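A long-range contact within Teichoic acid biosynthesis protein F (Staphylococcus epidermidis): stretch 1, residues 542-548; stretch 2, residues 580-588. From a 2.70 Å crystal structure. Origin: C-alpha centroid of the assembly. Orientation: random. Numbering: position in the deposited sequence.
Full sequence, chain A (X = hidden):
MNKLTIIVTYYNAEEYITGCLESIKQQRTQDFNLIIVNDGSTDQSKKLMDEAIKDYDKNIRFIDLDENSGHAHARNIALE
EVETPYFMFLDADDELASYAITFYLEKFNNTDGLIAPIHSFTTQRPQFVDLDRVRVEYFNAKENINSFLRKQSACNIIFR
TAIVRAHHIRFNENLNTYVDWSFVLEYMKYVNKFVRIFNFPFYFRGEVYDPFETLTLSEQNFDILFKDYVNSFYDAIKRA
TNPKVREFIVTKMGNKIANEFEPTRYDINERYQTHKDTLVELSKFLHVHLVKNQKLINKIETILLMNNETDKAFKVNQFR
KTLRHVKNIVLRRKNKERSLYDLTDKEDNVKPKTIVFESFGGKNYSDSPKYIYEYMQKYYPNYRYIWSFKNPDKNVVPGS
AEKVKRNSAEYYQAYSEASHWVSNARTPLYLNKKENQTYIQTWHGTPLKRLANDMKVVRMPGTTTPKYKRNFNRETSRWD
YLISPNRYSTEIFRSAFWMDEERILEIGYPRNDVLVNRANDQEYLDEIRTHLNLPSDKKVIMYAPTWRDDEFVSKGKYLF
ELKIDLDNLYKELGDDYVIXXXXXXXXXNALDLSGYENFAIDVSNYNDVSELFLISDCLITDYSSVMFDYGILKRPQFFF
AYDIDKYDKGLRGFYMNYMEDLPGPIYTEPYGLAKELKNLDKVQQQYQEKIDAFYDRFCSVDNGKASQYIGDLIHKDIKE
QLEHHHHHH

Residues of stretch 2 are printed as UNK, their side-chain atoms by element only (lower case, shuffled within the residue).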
ATOM      1  N   MET A 542      -4.717  48.021 -40.624  1.00 60.66           N
ATOM      2  CA  MET A 542      -4.554  47.121 -39.478  1.00 60.03           C
ATOM      3  C   MET A 542      -3.097  46.958 -39.112  1.00 59.16           C
ATOM      4  O   MET A 542      -2.251  46.779 -39.980  1.00 59.24           O
ATOM      5  CB  MET A 542      -5.141  45.740 -39.738  1.00 60.66           C
ATOM      6  CG  MET A 542      -5.794  45.166 -38.492  1.00 60.67           C
ATOM      7  SD  MET A 542      -5.664  43.380 -38.313  1.00 60.84           S
ATOM      8  CE  MET A 542      -5.232  42.936 -39.981  1.00 61.27           C
ATOM      9  N   TYR A 543      -2.806  46.988 -37.821  1.00 58.60           N
ATOM     10  CA  TYR A 543      -1.422  46.919 -37.375  1.00 58.08           C
ATOM     11  C   TYR A 543      -1.266  45.772 -36.403  1.00 58.12           C
ATOM     12  O   TYR A 543      -1.896  45.758 -35.360  1.00 58.19           O
ATOM     13  CB  TYR A 543      -1.042  48.231 -36.705  1.00 57.65           C
ATOM     14  CG  TYR A 543       0.364  48.281 -36.196  1.00 57.41           C
ATOM     15  CD1 TYR A 543       1.403  47.684 -36.889  1.00 57.63           C
ATOM     16  CD2 TYR A 543       0.662  48.948 -35.026  1.00 57.21           C
ATOM     17  CE1 TYR A 543       2.707  47.739 -36.411  1.00 57.74           C
ATOM     18  CE2 TYR A 543       1.943  49.014 -34.551  1.00 57.29           C
ATOM     19  CZ  TYR A 543       2.965  48.412 -35.239  1.00 57.60           C
ATOM     20  OH  TYR A 543       4.246  48.504 -34.726  1.00 58.00           O
ATOM     21  N   ALA A 544      -0.430  44.799 -36.714  1.00 58.27           N
ATOM     22  CA  ALA A 544      -0.348  43.641 -35.832  1.00 58.53           C
ATOM     23  C   ALA A 544       1.080  43.152 -35.679  1.00 58.72           C
ATOM     24  O   ALA A 544       1.520  42.247 -36.384  1.00 59.08           O
ATOM     25  CB  ALA A 544      -1.234  42.543 -36.351  1.00 58.96           C
ATOM     26  N   PRO A 545       1.806  43.752 -34.738  1.00 58.69           N
ATOM     27  CA  PRO A 545       3.217  43.486 -34.477  1.00 59.19           C
ATOM     28  C   PRO A 545       3.366  42.293 -33.561  1.00 59.90           C
ATOM     29  O   PRO A 545       2.564  42.138 -32.635  1.00 59.97           O
ATOM     30  CB  PRO A 545       3.662  44.732 -33.703  1.00 59.05           C
ATOM     31  CG  PRO A 545       2.405  45.541 -33.427  1.00 58.44           C
ATOM     32  CD  PRO A 545       1.237  44.710 -33.780  1.00 58.43           C
ATOM     33  N   THR A 546       4.382  41.470 -33.763  1.00 60.64           N
ATOM     34  CA  THR A 546       4.607  40.400 -32.790  1.00 61.58           C
ATOM     35  C   THR A 546       5.079  40.927 -31.442  1.00 62.18           C
ATOM     36  O   THR A 546       5.594  42.044 -31.336  1.00 62.01           O
ATOM     37  CB  THR A 546       5.649  39.383 -33.249  1.00 62.54           C
ATOM     38  OG1 THR A 546       6.720  40.075 -33.898  1.00 62.73           O
ATOM     39  CG2 THR A 546       5.015  38.365 -34.177  1.00 62.37           C
ATOM     40  N   TRP A 547       4.926  40.075 -30.429  1.00 63.10           N
ATOM     41  CA  TRP A 547       5.319  40.390 -29.066  1.00 64.10           C
ATOM     42  C   TRP A 547       6.830  40.400 -28.948  1.00 65.31           C
ATOM     43  O   TRP A 547       7.521  39.688 -29.678  1.00 65.77           O
ATOM     44  CB  TRP A 547       4.700  39.392 -28.089  1.00 65.06           C
ATOM     45  CG  TRP A 547       5.370  39.387 -26.766  1.00 66.71           C
ATOM     46  CD1 TRP A 547       6.501  38.709 -26.433  1.00 68.34           C
ATOM     47  CD2 TRP A 547       4.976  40.102 -25.601  1.00 67.20           C
ATOM     48  NE1 TRP A 547       6.834  38.953 -25.133  1.00 69.89           N
ATOM     49  CE2 TRP A 547       5.912  39.812 -24.593  1.00 69.93           C
ATOM     50  CE3 TRP A 547       3.927  40.972 -25.308  1.00 67.37           C
ATOM     51  CZ2 TRP A 547       5.831  40.342 -23.313  1.00 73.73           C
ATOM     52  CZ3 TRP A 547       3.845  41.504 -24.033  1.00 71.12           C
ATOM     53  CH2 TRP A 547       4.791  41.185 -23.051  1.00 74.37           C
ATOM     54  N   ARG A 548       7.325  41.223 -28.027  1.00 70.44           N
ATOM     55  CA  ARG A 548       8.752  41.348 -27.761  1.00 71.34           C
ATOM     56  C   ARG A 548       9.033  41.507 -26.262  1.00 74.63           C
ATOM     57  O   ARG A 548       8.642  42.504 -25.648  1.00 75.27           O
ATOM     58  CB  ARG A 548       9.327  42.539 -28.537  1.00 69.34           C
ATOM     59  CG  ARG A 548       9.540  42.247 -30.004  1.00 67.54           C
ATOM     60  CD  ARG A 548       9.697  43.508 -30.799  1.00 66.01           C
ATOM     61  NE  ARG A 548       8.464  43.894 -31.480  1.00 64.21           N
ATOM     62  CZ  ARG A 548       8.322  43.978 -32.803  1.00 63.20           C
ATOM     63  NH1 ARG A 548       9.340  43.710 -33.604  1.00 64.04           N
ATOM     64  NH2 ARG A 548       7.156  44.339 -33.324  1.00 61.94           N
ATOM     65  N   UNK A 580      -6.606  49.900 -37.018  1.00 57.11           N
ATOM     66  CA  UNK A 580      -6.931  48.849 -36.039  1.00 56.94           C
ATOM     67  C   UNK A 580      -5.673  48.291 -35.391  1.00 56.54           C
ATOM     68  O   UNK A 580      -4.795  47.770 -36.091  1.00 55.97           O
ATOM     69  c   UNK A 580      -7.725  47.716 -36.685  1.00 56.70           C
ATOM     70  c   UNK A 580      -9.782  49.076 -36.698  1.00 58.33           C
ATOM     71  c   UNK A 580      -9.744  46.949 -37.999  1.00 57.43           C
ATOM     72  c   UNK A 580      -8.931  48.134 -37.520  1.00 57.31           C
ATOM     73  N   UNK A 581      -5.573  48.407 -34.068  1.00 57.11           N
ATOM     74  CA  UNK A 581      -4.401  47.914 -33.351  1.00 57.11           C
ATOM     75  C   UNK A 581      -4.664  46.522 -32.764  1.00 57.12           C
ATOM     76  O   UNK A 581      -5.462  46.366 -31.822  1.00 57.87           O
ATOM     77  c   UNK A 581      -3.995  48.878 -32.232  1.00 58.12           C
ATOM     78  c   UNK A 581      -3.474  51.166 -31.342  1.00 59.97           C
ATOM     79  c   UNK A 581      -2.795  50.584 -33.671  1.00 58.17           C
ATOM     80  c   UNK A 581      -3.834  50.355 -32.575  1.00 58.63           C
ATOM     81  N   UNK A 582      -3.996  45.513 -33.316  1.00 56.57           N
ATOM     82  CA  UNK A 582      -4.104  44.161 -32.803  1.00 56.84           C
ATOM     83  C   UNK A 582      -2.841  43.771 -32.055  1.00 57.31           C
ATOM     84  O   UNK A 582      -1.878  43.301 -32.654  1.00 57.02           O
ATOM     85  c   UNK A 582      -7.080  39.651 -32.833  1.00 58.82           C
ATOM     86  c   UNK A 582      -4.313  41.720 -33.513  1.00 56.82           C
ATOM     87  n   UNK A 582      -6.608  38.480 -33.255  1.00 59.00           N
ATOM     88  n   UNK A 582      -8.116  39.688 -32.006  1.00 59.86           N
ATOM     89  n   UNK A 582      -6.546  40.789 -33.255  1.00 57.84           N
ATOM     90  c   UNK A 582      -4.370  43.182 -33.945  1.00 56.30           C
ATOM     91  c   UNK A 582      -5.406  40.876 -34.146  1.00 56.96           C
ATOM     92  N   UNK A 583      -2.859  43.942 -30.743  1.00 58.32           N
ATOM     93  CA  UNK A 583      -1.674  43.739 -29.916  1.00 59.17           C
ATOM     94  C   UNK A 583      -1.771  42.515 -29.021  1.00 60.44           C
ATOM     95  O   UNK A 583      -2.857  42.010 -28.781  1.00 62.28           O
ATOM     96  c   UNK A 583      -2.004  46.233 -29.646  1.00 59.49           C
ATOM     97  s   UNK A 583      -0.799  46.753 -30.865  1.00 58.76           S
ATOM     98  c   UNK A 583      -1.499  44.956 -29.013  1.00 60.06           C
ATOM     99  c   UNK A 583       0.446  47.432 -29.763  1.00 60.31           C
ATOM    100  N   UNK A 584      -0.631  42.058 -28.509  1.00 61.05           N
ATOM    101  CA  UNK A 584      -0.617  41.024 -27.477  1.00 62.52           C
ATOM    102  C   UNK A 584      -1.535  41.503 -26.364  1.00 63.56           C
ATOM    103  O   UNK A 584      -1.710  42.709 -26.182  1.00 63.47           O
ATOM    104  c   UNK A 584       0.802  40.801 -26.927  1.00 63.71           C
ATOM    105  n   UNK A 584       0.764  39.881 -24.567  1.00 67.30           N
ATOM    106  c   UNK A 584       0.908  39.683 -25.924  1.00 65.52           C
ATOM    107  c   UNK A 584       0.914  38.728 -23.938  1.00 68.91           C
ATOM    108  c   UNK A 584       1.158  38.361 -26.087  1.00 66.11           C
ATOM    109  n   UNK A 584       1.156  37.792 -24.837  1.00 68.22           N
ATOM    110  N   UNK A 585      -2.122  40.572 -25.621  1.00 71.60           N
ATOM    111  CA  UNK A 585      -3.139  40.958 -24.656  1.00 74.86           C
ATOM    112  C   UNK A 585      -2.541  41.773 -23.518  1.00 76.43           C
ATOM    113  O   UNK A 585      -3.211  42.614 -22.947  1.00 77.87           O
ATOM    114  o   UNK A 585      -1.305  37.016 -19.879  1.00 96.59           O
ATOM    115  c   UNK A 585      -2.540  37.817 -23.226  1.00 84.38           C
ATOM    116  c   UNK A 585      -1.901  37.150 -22.195  1.00 88.44           C
ATOM    117  c   UNK A 585      -2.601  38.860 -20.662  1.00 91.53           C
ATOM    118  c   UNK A 585      -3.906  39.740 -24.129  1.00 79.63           C
ATOM    119  c   UNK A 585      -3.237  39.519 -21.700  1.00 87.30           C
ATOM    120  c   UNK A 585      -3.214  39.012 -22.999  1.00 83.64           C
ATOM    121  c   UNK A 585      -1.936  37.677 -20.913  1.00 92.00           C
ATOM    122  N   UNK A 586      -1.276  41.527 -23.195  1.00 68.21           N
ATOM    123  CA  UNK A 586      -0.599  42.264 -22.130  1.00 69.93           C
ATOM    124  C   UNK A 586      -0.378  43.713 -22.546  1.00 69.04           C
ATOM    125  O   UNK A 586      -0.370  44.618 -21.714  1.00 70.42           O
ATOM    126  c   UNK A 586       0.753  41.621 -21.799  1.00 71.14           C
ATOM    127  c   UNK A 586       0.259  40.670 -19.536  1.00 75.53           C
ATOM    128  c   UNK A 586       2.230  39.870 -20.847  1.00 74.23           C
ATOM    129  c   UNK A 586       0.798  40.375 -20.923  1.00 73.19           C
ATOM    130  N   UNK A 587      -0.174  43.921 -23.840  1.00 67.01           N
ATOM    131  CA  UNK A 587       0.059  45.256 -24.361  1.00 66.29           C
ATOM    132  C   UNK A 587      -1.255  46.019 -24.525  1.00 65.75           C
ATOM    133  O   UNK A 587      -1.321  47.228 -24.299  1.00 66.29           O
ATOM    134  c   UNK A 587       0.787  45.211 -25.717  1.00 64.65           C
ATOM    135  c   UNK A 587       0.425  46.430 -26.560  1.00 63.56           C
ATOM    136  c   UNK A 587       3.012  46.280 -26.242  1.00 65.29           C
ATOM    137  c   UNK A 587       2.292  45.168 -25.496  1.00 65.70           C
ATOM    138  N   UNK A 588      -2.290  45.286 -24.925  1.00 64.93           N
ATOM    139  CA  UNK A 588      -3.599  45.847 -25.181  1.00 64.56           C
ATOM    140  C   UNK A 588      -4.101  46.551 -23.954  1.00 66.45           C
ATOM    141  O   UNK A 588      -4.442  47.731 -24.021  1.00 66.63           O
ATOM    142  o   UNK A 588      -5.898  45.290 -25.772  1.00 64.04           O
ATOM    143  c   UNK A 588      -4.593  44.766 -25.609  1.00 64.00           C
TER

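Position 580 carries four side-chain carbons, forked at the second. Its CB lies 3.7 Å from CG of Met-542, on the same face of a parallel two-strand pairing, and its backbone O accepts a hydrogen bond from N of Tyr-543 at 2.7 Å. The fork at the second carbon makes it Leu-580.

Position 581 has the same four carbons and the same fork, but they leave from the other face of the sheet, the one that holds Tyr-543. A terminal methyl comes to 4.1 Å from CD2 of Tyr-543, at the edge of the ring and near its plane. This is Leu-581, and the methyl is CD2.

Position 582 shows three carbons, a nitrogen, then a carbon bearing two more nitrogens. Its N donates to O of Tyr-543 at 2.9 Å, and its CB sits 4.0 Å from CB of Ala-544. The chain ends in a guanidinium, hence Arg-582. It then leads away, and its NE and NH2 are hydrogen-bonded elsewhere in the structure.

Position 583 has an unbranched run of two carbons, a sulfur and one carbon. The sulfur reaches 4.1 Å from CD of Pro-545, an apolar contact. Only methionine fits, so Met-583.

At 584 one carbon leads to a five-membered ring of three carbons and two nitrogens. CE3 of Trp-547 lies over one face of it, 3.3 Å from the ring atom that bears CB. The residue is His-584 and that atom is CG. The two ring systems meet obliquely, planes at 49°.

Position 585 has one carbon and a six-carbon ring bearing an oxygen. Its CA-to-CB bond points away, and it makes no contact with stretch 1. This is Tyr-585.

Position 586 has four carbons, forked at the second, and a terminal carbon lies 3.6 Å from CH2 of Trp-547. This is Leu-586, and that carbon is CD1. Its N also donates to ND1 of His-584 at 3.0 Å, capping the helix that starts at 585.

Position 587 has four side-chain carbons, forked at the first, one arm two carbons long. The inner carbon of that arm is 4.2 Å from CZ3 of Trp-547. This is Ile-587, and the carbon is CG1.

Position 588, one carbon and one oxygen, is out of reach of stretch 1: Ser-588.

The contact joins two modules. Parallel backbone pairing sets the register, with Tyr-543 bonding through both N and O to residues two apart, while successive side chains alternate faces. Beyond the strands, Trp-547 packs against the start of the helix. There His-584 does double duty: its ring offers a face to Trp-547 while ND1 caps the helix.

Stretch 2 (580-588) LLRMHYLIS
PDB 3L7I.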